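Long-range contacts in threonine synthase (Brucella melitensis bv. 1, PDB 4F4F), which probably catalyses the pyridoxal-phosphate-dependent conversion of O-phospho-L-homoserine and water into L-threonine and phosphate, the last step of threonine biosynthesis: residues V177-Q181 / P417-P421; T259-G263 / I315-F321; T309-M313 / P390-I394. Residues are numbered along the deposited sequence.

Interaction 1 of 3, residues V177-Q181 / P417-P421; sequences VQQRQ and PAKFP
In this fold-type II PLP enzyme, Val177-Gln181 is regular alpha helix, part of helix 176-183, with Gln181 N bonded to Val177 O at 3.1 Å; Pro417-Lys419 forms a short 3-10 turn closed by Phe420 N to Pro417 O at 3.1 Å. Phe420 (phi/psi -140/60) occupies the N-cap position of helix 421-428. The closest CA atoms are those of Val177 and Lys419, 7.1 Å apart, so side chains must fill the gap. Helix 176-183 belongs to the part built on the five-stranded parallel sheet, whereas the turn follows strand 409-413 of the six-stranded mixed sheet, and the contact ties the two together. Val177 (chi1 t) points at the turn, its CG1 lying 4.1 Å from Lys419 CD. Lys419 leaves its backbone sideways and, with chi1 and chi2 both m, runs alongside the helix, where Gln181 OE1 approaches its CE to 3.3 Å. Lys419 NZ then forms a salt bridge with Asp148, which also accepts a hydrogen bond from Gln178 NE2; the amide of Gln181 donates to Pro112 O. Gln178 (chi1 m, chi2 p) bends its amide over one face of the Phe420 ring, NE2 to CE1 4.2 Å. The same Gln178 NE2 gives the direct hydrogen bond across the gap, to Lys419 O at 2.8 Å with an N-H...O angle of 156°.

Interaction 2 of 3, residues T259-G263 / I315-F321; sequences TGNFG and IQISSNF. With PLP (pyridoxal-5'-phosphate), chain C.
Thr259-Gly263 is the loop between strand 253-258 and helix 263-274 that cradles the cofactor phosphate in this fold-type II PLP enzyme, and Ile315-Phe321, equally irregular, backs it from the side away from PLP. CA atoms pair Gly260 with Ile315 (6.0 Å), Asn261 with Ser318 (4.1 Å) and Phe262 with Asn320 (5.1 Å); Ser318-Phe321 is a type I turn. Asn261 (chi1 m) lays its amide along the partner backbone, where OD1 accepts from Ser319 N at 2.8 Å, and its own carbonyl O takes two bonds from Asn320, from N at 2.8 Å and ND2 at 3.1 Å. Asn320 (chi1 m) also gives ND2 to Ser226 O, while Ser319 OG (chi1 p) bonds to Ser226 OG. Ser318, chi1 t, donates OG to Gly260 O at 2.8 Å, though Gly260 O is less securely placed. Phe262 has positive phi (79/-4) and chi1 of -142°, off the wells; the edge of Phe321 (chi1 t) meets its ring face in a T-shaped pair, centroids 5.4 Å apart and planes at 82°. Gly260 N and Phe262 N donate to PLP O1P at 2.8 and 2.9 Å, Asn261 N to PLP O2P at 2.7 Å. A side chain on Gly260 would crowd PLP C5A. Water 1 donates to PLP O2P (2.7 Å) and accepts from Gly263 N (2.9 Å) and, weakly, from Asn320 ND2 (3.0 Å). With the Gly260 and Asn261 carbonyls and the Asn261 side chain engaged by Ile315-Phe321, the amides of Gly260, Asn261 and Phe262, the N-cap residue of helix 263-274, face the anionic phosphate.

Interaction 3 of 3, residues T309-M313 / P390-I394; sequences TSPSM and PHSAI. With PLP (pyridoxal-5'-phosphate), chain C.
Polar contact between Thr309-Met313 and Pro390-Ile394 rests on one hydrogen bond: Ser312 N donates to His391 NE2 at 3.1 Å with an N-H...N angle of 144°. The imidazole, turned by chi1 m and chi2 82°, is held at its other nitrogen by Asp389, which bonds to ND1. Ser310 OG (chi1 p) is bonded to Asn286 ND2. The backbones come closest at Ser310 and His391, CA to CA 5.1 Å, where a loop with a 3-10 turn at Pro311-Ser312, closed by Met313 N to Ser310 O at 2.9 Å, meets the first turn of helix 390-402, in which Ile394 N bonds to Pro390 O at 3.0 Å. Both segments line the cofactor pocket of this fold-type II PLP enzyme: Ser312 CB lies over one face of the pyridine ring, 3.3 Å from PLP C3, with Met313 CG (3.7 Å from PLP C6) and His391 CD2 (3.7 Å from PLP N1) on the same side near the rim. Ring contacts centre on His391. Ser310 CB makes a CH-pi contact 3.8 Å from the imidazole centroid, 24° off the normal, while PLP C2A lies over the opposite face; Met313 SD sits at the ring edge, 4.8 Å from the centroid. The apolar contact is that of Met313 (chi1 m, chi2 t, chi3 p), whose CE comes to 3.9 Å from Ile394 CG2. Two close carbon-oxygen van der Waals contacts remain: Ile394 (m, t) sets CD1 3.0 Å from Ser310 OG, and Pro390 CG lies 3.1 Å from Thr309 O.

All three contacts are largely buried, but interaction 2 lies nearest the chain centre, about 10 Å between centres, against about 14 Å for interaction 3 and 18 Å for interaction 1. Interactions 2 and 3 share the cofactor and one loop, between strand 299-301 and helix 321-328: one serves the phosphate end with backbone amides, the other the pyridine ring with side chains, and Met313 CG meets Thr259 O at 3.6 Å between them. Interaction 1 links the parts built on the two sheets, relying on long polar side chains round Asp148. It joins interaction 3 through Phe420, whose CE2 is 3.4 Å from His391 CE1, but stays about 12 Å (nearest atoms) from interaction 2.

Interaction 1 of 3, residues V177-Q181 / P417-P421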
loop_
_atom_site.group_PDB
_atom_site.type_symbol
_atom_site.label_atom_id
_atom_site.label_comp_id
_atom_site.label_asym_id
_atom_site.label_seq_id
_atom_site.Cartn_x
_atom_site.Cartn_y
_atom_site.Cartn_z
ATOM N N VAL A 177 -9.080 14.115 11.929
ATOM C CA VAL A 177 -7.691 14.132 11.443
ATOM C C VAL A 177 -7.617 13.785 9.934
ATOM O O VAL A 177 -7.012 14.505 9.124
ATOM C CB VAL A 177 -6.779 13.144 12.226
ATOM C CG1 VAL A 177 -5.415 13.002 11.558
ATOM C CG2 VAL A 177 -6.583 13.592 13.672
ATOM N N GLN A 178 -8.271 12.687 9.573
ATOM C CA GLN A 178 -8.270 12.224 8.193
ATOM C C GLN A 178 -8.863 13.270 7.255
ATOM O O GLN A 178 -8.295 13.534 6.184
ATOM C CB GLN A 178 -9.018 10.880 8.065
ATOM C CG GLN A 178 -8.189 9.664 8.490
ATOM C CD GLN A 178 -8.071 9.491 9.993
ATOM O OE1 GLN A 178 -8.570 10.319 10.769
ATOM N NE2 GLN A 178 -7.401 8.409 10.421
ATOM N N GLN A 179 -9.984 13.886 7.635
ATOM C CA GLN A 179 -10.581 14.891 6.758
ATOM C C GLN A 179 -9.665 16.114 6.536
ATOM O O GLN A 179 -9.524 16.620 5.399
ATOM C CB GLN A 179 -11.966 15.346 7.244
ATOM C CG GLN A 179 -12.652 16.255 6.231
ATOM C CD GLN A 179 -14.053 16.660 6.640
ATOM O OE1 GLN A 179 -14.991 15.886 6.485
ATOM N NE2 GLN A 179 -14.201 17.871 7.159
ATOM N N ARG A 180 -9.047 16.580 7.609
ATOM C CA ARG A 180 -8.179 17.741 7.522
ATOM C C ARG A 180 -6.993 17.481 6.602
ATOM O O ARG A 180 -6.601 18.358 5.859
ATOM C CB ARG A 180 -7.715 18.166 8.897
ATOM C CG ARG A 180 -8.841 18.734 9.730
ATOM C CD ARG A 180 -8.326 19.508 10.919
ATOM N NE ARG A 180 -8.640 20.932 10.802
ATOM C CZ ARG A 180 -9.790 21.491 11.188
ATOM N NH1 ARG A 180 -9.983 22.797 11.023
ATOM N NH2 ARG A 180 -10.762 20.766 11.738
ATOM N N GLN A 181 -6.447 16.265 6.625
ATOM C CA GLN A 181 -5.352 15.934 5.716
ATOM C C GLN A 181 -5.770 15.970 4.246
ATOM O O GLN A 181 -4.954 16.269 3.369
ATOM C CB GLN A 181 -4.706 14.589 6.103
ATOM C CG GLN A 181 -3.965 14.709 7.440
ATOM C CD GLN A 181 -2.676 13.906 7.541
ATOM O OE1 GLN A 181 -2.724 12.699 7.813
ATOM N NE2 GLN A 181 -1.505 14.593 7.422
ATOM N N PRO A 417 0.088 5.922 15.945
ATOM C CA PRO A 417 -1.067 5.846 16.842
ATOM C C PRO A 417 -2.054 7.029 16.799
ATOM O O PRO A 417 -3.246 6.816 17.008
ATOM C CB PRO A 417 -0.452 5.702 18.248
ATOM C CG PRO A 417 1.010 5.888 18.098
ATOM C CD PRO A 417 1.358 5.663 16.658
ATOM N N ALA A 418 -1.586 8.230 16.492
ATOM C CA ALA A 418 -2.477 9.386 16.414
ATOM C C ALA A 418 -3.478 9.340 15.257
ATOM O O ALA A 418 -4.401 10.133 15.246
ATOM C CB ALA A 418 -1.697 10.702 16.381
ATOM N N LYS A 419 -3.300 8.424 14.307
ATOM C CA LYS A 419 -4.250 8.224 13.214
ATOM C C LYS A 419 -5.495 7.456 13.655
ATOM O O LYS A 419 -6.512 7.485 12.949
ATOM C CB LYS A 419 -3.606 7.475 12.027
ATOM C CG LYS A 419 -2.808 8.330 11.049
ATOM C CD LYS A 419 -3.695 9.441 10.470
ATOM C CE LYS A 419 -3.564 9.675 8.966
ATOM N NZ LYS A 419 -3.604 8.496 8.082
ATOM N N PHE A 420 -5.419 6.763 14.797
ATOM C CA PHE A 420 -6.540 5.945 15.298
ATOM C C PHE A 420 -6.619 6.117 16.800
ATOM O O PHE A 420 -6.510 5.149 17.551
ATOM C CB PHE A 420 -6.337 4.489 14.857
ATOM C CG PHE A 420 -6.342 4.341 13.360
ATOM C CD1 PHE A 420 -7.535 4.394 12.657
ATOM C CD2 PHE A 420 -5.147 4.298 12.650
ATOM C CE1 PHE A 420 -7.547 4.334 11.278
ATOM C CE2 PHE A 420 -5.146 4.241 11.281
ATOM C CZ PHE A 420 -6.348 4.262 10.587
ATOM N N PRO A 421 -6.822 7.365 17.246
ATOM C CA PRO A 421 -6.755 7.673 18.656
ATOM C C PRO A 421 -7.843 6.978 19.495
ATOM O O PRO A 421 -7.577 6.642 20.641
ATOM C CB PRO A 421 -6.939 9.190 18.683
ATOM C CG PRO A 421 -7.792 9.483 17.492
ATOM C CD PRO A 421 -7.326 8.507 16.455
#

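Interaction 2 of 3, residues T259-G263 / I315-F321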
loop_
_atom_site.group_PDB
_atom_site.type_symbol
_atom_site.label_atom_id
_atom_site.label_comp_id
_atom_site.label_asym_id
_atom_site.label_seq_id
_atom_site.Cartn_x
_atom_site.Cartn_y
_atom_site.Cartn_z
ATOM N N THR A 259 -1.828 -6.790 7.069
ATOM C CA THR A 259 -2.077 -6.962 5.623
ATOM C C THR A 259 -3.567 -6.810 5.351
ATOM O O THR A 259 -4.386 -7.345 6.080
ATOM C CB THR A 259 -1.634 -8.382 5.176
ATOM O OG1 THR A 259 -0.210 -8.465 5.164
ATOM C CG2 THR A 259 -2.154 -8.759 3.794
ATOM N N GLY A 260 -3.886 -6.071 4.302
ATOM C CA GLY A 260 -5.224 -5.982 3.774
ATOM C C GLY A 260 -5.189 -6.485 2.356
ATOM O O GLY A 260 -5.564 -7.639 2.088
ATOM N N ASN A 261 -4.748 -5.638 1.417
ATOM C CA ASN A 261 -4.814 -6.030 -0.002
ATOM C C ASN A 261 -3.529 -6.646 -0.542
ATOM O O ASN A 261 -3.407 -6.806 -1.749
ATOM C CB ASN A 261 -5.233 -4.833 -0.873
ATOM C CG ASN A 261 -6.730 -4.588 -0.806
ATOM O OD1 ASN A 261 -7.533 -5.509 -1.048
ATOM N ND2 ASN A 261 -7.111 -3.383 -0.381
ATOM N N PHE A 262 -2.600 -6.997 0.356
ATOM C CA PHE A 262 -1.447 -7.855 0.057
ATOM C C PHE A 262 -0.263 -7.222 -0.655
ATOM O O PHE A 262 0.761 -7.904 -0.862
ATOM C CB PHE A 262 -1.888 -9.089 -0.753
ATOM C CG PHE A 262 -1.169 -10.335 -0.387
ATOM C CD1 PHE A 262 -1.493 -11.011 0.796
ATOM C CD2 PHE A 262 -0.192 -10.859 -1.201
ATOM C CE1 PHE A 262 -0.838 -12.160 1.165
ATOM C CE2 PHE A 262 0.470 -12.023 -0.842
ATOM C CZ PHE A 262 0.158 -12.675 0.336
ATOM N N GLY A 263 -0.373 -5.948 -1.033
ATOM C CA GLY A 263 0.630 -5.269 -1.835
ATOM C C GLY A 263 1.913 -5.083 -1.043
ATOM O O GLY A 263 3.005 -5.235 -1.559
ATOM N N ILE A 315 -11.056 -6.044 4.952
ATOM C CA ILE A 315 -11.196 -6.482 3.555
ATOM C C ILE A 315 -12.084 -7.698 3.439
ATOM O O ILE A 315 -12.021 -8.603 4.290
ATOM C CB ILE A 315 -9.840 -6.853 2.894
ATOM C CG1 ILE A 315 -9.049 -7.890 3.742
ATOM C CG2 ILE A 315 -9.023 -5.597 2.645
ATOM C CD1 ILE A 315 -8.069 -8.770 2.953
ATOM N N GLN A 316 -12.883 -7.734 2.373
ATOM C CA GLN A 316 -13.626 -8.948 2.000
ATOM C C GLN A 316 -12.730 -9.870 1.150
ATOM O O GLN A 316 -12.673 -11.080 1.363
ATOM C CB GLN A 316 -14.901 -8.582 1.234
ATOM C CG GLN A 316 -15.776 -9.794 0.987
ATOM C CD GLN A 316 -17.219 -9.426 0.681
ATOM O OE1 GLN A 316 -17.515 -8.800 -0.336
ATOM N NE2 GLN A 316 -18.118 -9.818 1.563
ATOM N N ILE A 317 -12.026 -9.261 0.199
ATOM C CA ILE A 317 -11.038 -9.944 -0.646
ATOM C C ILE A 317 -9.735 -9.134 -0.664
ATOM O O ILE A 317 -9.710 -7.961 -0.335
ATOM C CB ILE A 317 -11.529 -10.144 -2.100
ATOM C CG1 ILE A 317 -11.857 -8.802 -2.775
ATOM C CG2 ILE A 317 -12.725 -11.098 -2.164
ATOM C CD1 ILE A 317 -12.265 -8.933 -4.250
ATOM N N SER A 318 -8.644 -9.779 -1.028
ATOM C CA SER A 318 -7.351 -9.138 -0.973
ATOM C C SER A 318 -6.865 -8.871 -2.416
ATOM O O SER A 318 -6.481 -9.804 -3.122
ATOM C CB SER A 318 -6.397 -10.034 -0.213
ATOM O OG SER A 318 -5.170 -9.407 0.002
ATOM N N SER A 319 -6.860 -7.609 -2.813
ATOM C CA SER A 319 -6.742 -7.258 -4.227
ATOM C C SER A 319 -5.439 -7.752 -4.903
ATOM O O SER A 319 -5.450 -8.123 -6.064
ATOM C CB SER A 319 -6.907 -5.749 -4.408
ATOM O OG SER A 319 -5.729 -5.080 -3.966
ATOM N N ASN A 320 -4.332 -7.804 -4.181
ATOM C CA ASN A 320 -3.075 -8.245 -4.780
ATOM C C ASN A 320 -2.718 -9.697 -4.537
ATOM O O ASN A 320 -1.675 -10.160 -4.980
ATOM C CB ASN A 320 -1.949 -7.363 -4.286
ATOM C CG ASN A 320 -2.063 -5.960 -4.823
ATOM O OD1 ASN A 320 -1.959 -5.767 -6.011
ATOM N ND2 ASN A 320 -2.323 -4.993 -3.964
ATOM N N PHE A 321 -3.588 -10.428 -3.838
ATOM C CA PHE A 321 -3.319 -11.876 -3.615
ATOM C C PHE A 321 -3.124 -12.625 -4.945
ATOM O O PHE A 321 -2.316 -13.548 -5.036
ATOM C CB PHE A 321 -4.454 -12.494 -2.808
ATOM C CG PHE A 321 -4.195 -13.905 -2.358
ATOM C CD1 PHE A 321 -3.093 -14.216 -1.587
ATOM C CD2 PHE A 321 -5.088 -14.906 -2.676
ATOM C CE1 PHE A 321 -2.874 -15.524 -1.153
ATOM C CE2 PHE A 321 -4.862 -16.203 -2.271
ATOM C CZ PHE A 321 -3.763 -16.512 -1.499
HETATM N N1 PLP C . -2.233 -1.000 7.788
HETATM C C2 PLP C . -2.552 0.313 7.474
HETATM C C2A PLP C . -2.436 1.465 8.448
HETATM C C3 PLP C . -3.014 0.638 6.094
HETATM O O3 PLP C . -3.323 1.945 5.775
HETATM C C4 PLP C . -3.133 -0.512 5.125
HETATM C C4A PLP C . -3.573 -0.328 3.708
HETATM C C5 PLP C . -2.754 -1.878 5.566
HETATM C C6 PLP C . -2.306 -2.033 6.899
HETATM C C5A PLP C . -2.823 -3.043 4.557
HETATM O O4P PLP C . -1.890 -2.911 3.405
HETATM P P PLP C . -1.876 -3.858 2.060
HETATM O O1P PLP C . -1.853 -5.288 2.576
HETATM O O2P PLP C . -3.160 -3.484 1.347
HETATM O O3P PLP C . -0.653 -3.502 1.241
HETATM O O HOH W 1 -2.314 -3.821 -1.179
#

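Interaction 3 of 3, residues T309-M313 / P390-I394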
loop_
_atom_site.group_PDB
_atom_site.type_symbol
_atom_site.label_atom_id
_atom_site.label_comp_id
_atom_site.label_asym_id
_atom_site.label_seq_id
_atom_site.Cartn_x
_atom_site.Cartn_y
_atom_site.Cartn_z
ATOM N N THR A 309 -11.244 -2.385 14.775
ATOM C CA THR A 309 -10.445 -1.230 15.142
ATOM C C THR A 309 -9.251 -1.038 14.208
ATOM O O THR A 309 -8.482 -0.107 14.383
ATOM C CB THR A 309 -9.959 -1.322 16.612
ATOM O OG1 THR A 309 -9.353 -2.599 16.841
ATOM C CG2 THR A 309 -11.180 -1.102 17.630
ATOM N N SER A 310 -9.101 -1.908 13.209
ATOM C CA SER A 310 -8.063 -1.746 12.196
ATOM C C SER A 310 -8.725 -1.614 10.811
ATOM O O SER A 310 -8.549 -2.504 9.957
ATOM C CB SER A 310 -7.078 -2.919 12.241
ATOM O OG SER A 310 -7.714 -4.178 12.384
ATOM N N PRO A 311 -9.476 -0.505 10.579
ATOM C CA PRO A 311 -10.321 -0.405 9.378
ATOM C C PRO A 311 -9.590 -0.509 8.042
ATOM O O PRO A 311 -10.190 -0.952 7.061
ATOM C CB PRO A 311 -10.975 0.981 9.510
ATOM C CG PRO A 311 -10.024 1.759 10.337
ATOM C CD PRO A 311 -9.539 0.742 11.358
ATOM N N SER A 312 -8.312 -0.144 7.976
ATOM C CA SER A 312 -7.578 -0.286 6.694
ATOM C C SER A 312 -7.321 -1.761 6.298
ATOM O O SER A 312 -6.875 -2.049 5.196
ATOM C CB SER A 312 -6.255 0.477 6.724
ATOM O OG SER A 312 -6.466 1.861 7.018
ATOM N N MET A 313 -7.604 -2.685 7.211
ATOM C CA MET A 313 -7.486 -4.102 6.940
ATOM C C MET A 313 -8.857 -4.794 6.909
ATOM O O MET A 313 -8.946 -6.017 6.860
ATOM C CB MET A 313 -6.547 -4.738 7.977
ATOM C CG MET A 313 -5.107 -4.278 7.839
ATOM S SD MET A 313 -4.150 -4.536 9.356
ATOM C CE MET A 313 -4.441 -6.278 9.684
ATOM N N PRO A 390 -3.555 0.299 16.214
ATOM C CA PRO A 390 -4.153 -1.054 16.161
ATOM C C PRO A 390 -3.663 -1.952 15.014
ATOM O O PRO A 390 -3.407 -3.121 15.242
ATOM C CB PRO A 390 -5.653 -0.787 16.039
ATOM C CG PRO A 390 -5.817 0.674 15.823
ATOM C CD PRO A 390 -4.565 1.369 16.195
ATOM N N HIS A 391 -3.491 -1.401 13.815
ATOM C CA HIS A 391 -2.990 -2.185 12.698
ATOM C C HIS A 391 -1.607 -2.744 13.049
ATOM O O HIS A 391 -1.326 -3.936 12.866
ATOM C CB HIS A 391 -2.900 -1.349 11.413
ATOM C CG HIS A 391 -4.176 -0.643 11.015
ATOM N ND1 HIS A 391 -4.564 0.538 11.552
ATOM C CD2 HIS A 391 -5.141 -0.978 10.075
ATOM C CE1 HIS A 391 -5.707 0.931 10.978
ATOM N NE2 HIS A 391 -6.069 -0.007 10.082
ATOM N N SER A 392 -0.738 -1.886 13.563
ATOM C CA SER A 392 0.613 -2.291 13.928
ATOM C C SER A 392 0.634 -3.286 15.079
ATOM O O SER A 392 1.425 -4.226 15.083
ATOM C CB SER A 392 1.437 -1.069 14.305
ATOM O OG SER A 392 1.386 -0.084 13.276
ATOM N N ALA A 393 -0.279 -3.113 16.026
ATOM C CA ALA A 393 -0.393 -4.052 17.123
ATOM C C ALA A 393 -0.818 -5.435 16.639
ATOM O O ALA A 393 -0.382 -6.439 17.198
ATOM C CB ALA A 393 -1.342 -3.521 18.192
ATOM N N ILE A 394 -1.692 -5.496 15.628
ATOM C CA ILE A 394 -2.005 -6.765 14.973
ATOM C C ILE A 394 -0.741 -7.448 14.510
ATOM O O ILE A 394 -0.517 -8.618 14.807
ATOM C CB ILE A 394 -3.047 -6.603 13.834
ATOM C CG1 ILE A 394 -4.393 -6.227 14.485
ATOM C CG2 ILE A 394 -3.185 -7.902 13.017
ATOM C CD1 ILE A 394 -5.559 -5.901 13.549
HETATM N N1 PLP C . -2.233 -1.000 7.788
HETATM C C2 PLP C . -2.552 0.313 7.474
HETATM C C2A PLP C . -2.436 1.465 8.448
HETATM C C3 PLP C . -3.014 0.638 6.094
HETATM O O3 PLP C . -3.323 1.945 5.775
HETATM C C4 PLP C . -3.133 -0.512 5.125
HETATM C C4A PLP C . -3.573 -0.328 3.708
HETATM C C5 PLP C . -2.754 -1.878 5.566
HETATM C C6 PLP C . -2.306 -2.033 6.899
HETATM C C5A PLP C . -2.823 -3.043 4.557
HETATM O O4P PLP C . -1.890 -2.911 3.405
HETATM P P PLP C . -1.876 -3.858 2.060
HETATM O O1P PLP C . -1.853 -5.288 2.576
HETATM O O2P PLP C . -3.160 -3.484 1.347
HETATM O O3P PLP C . -0.653 -3.502 1.241
#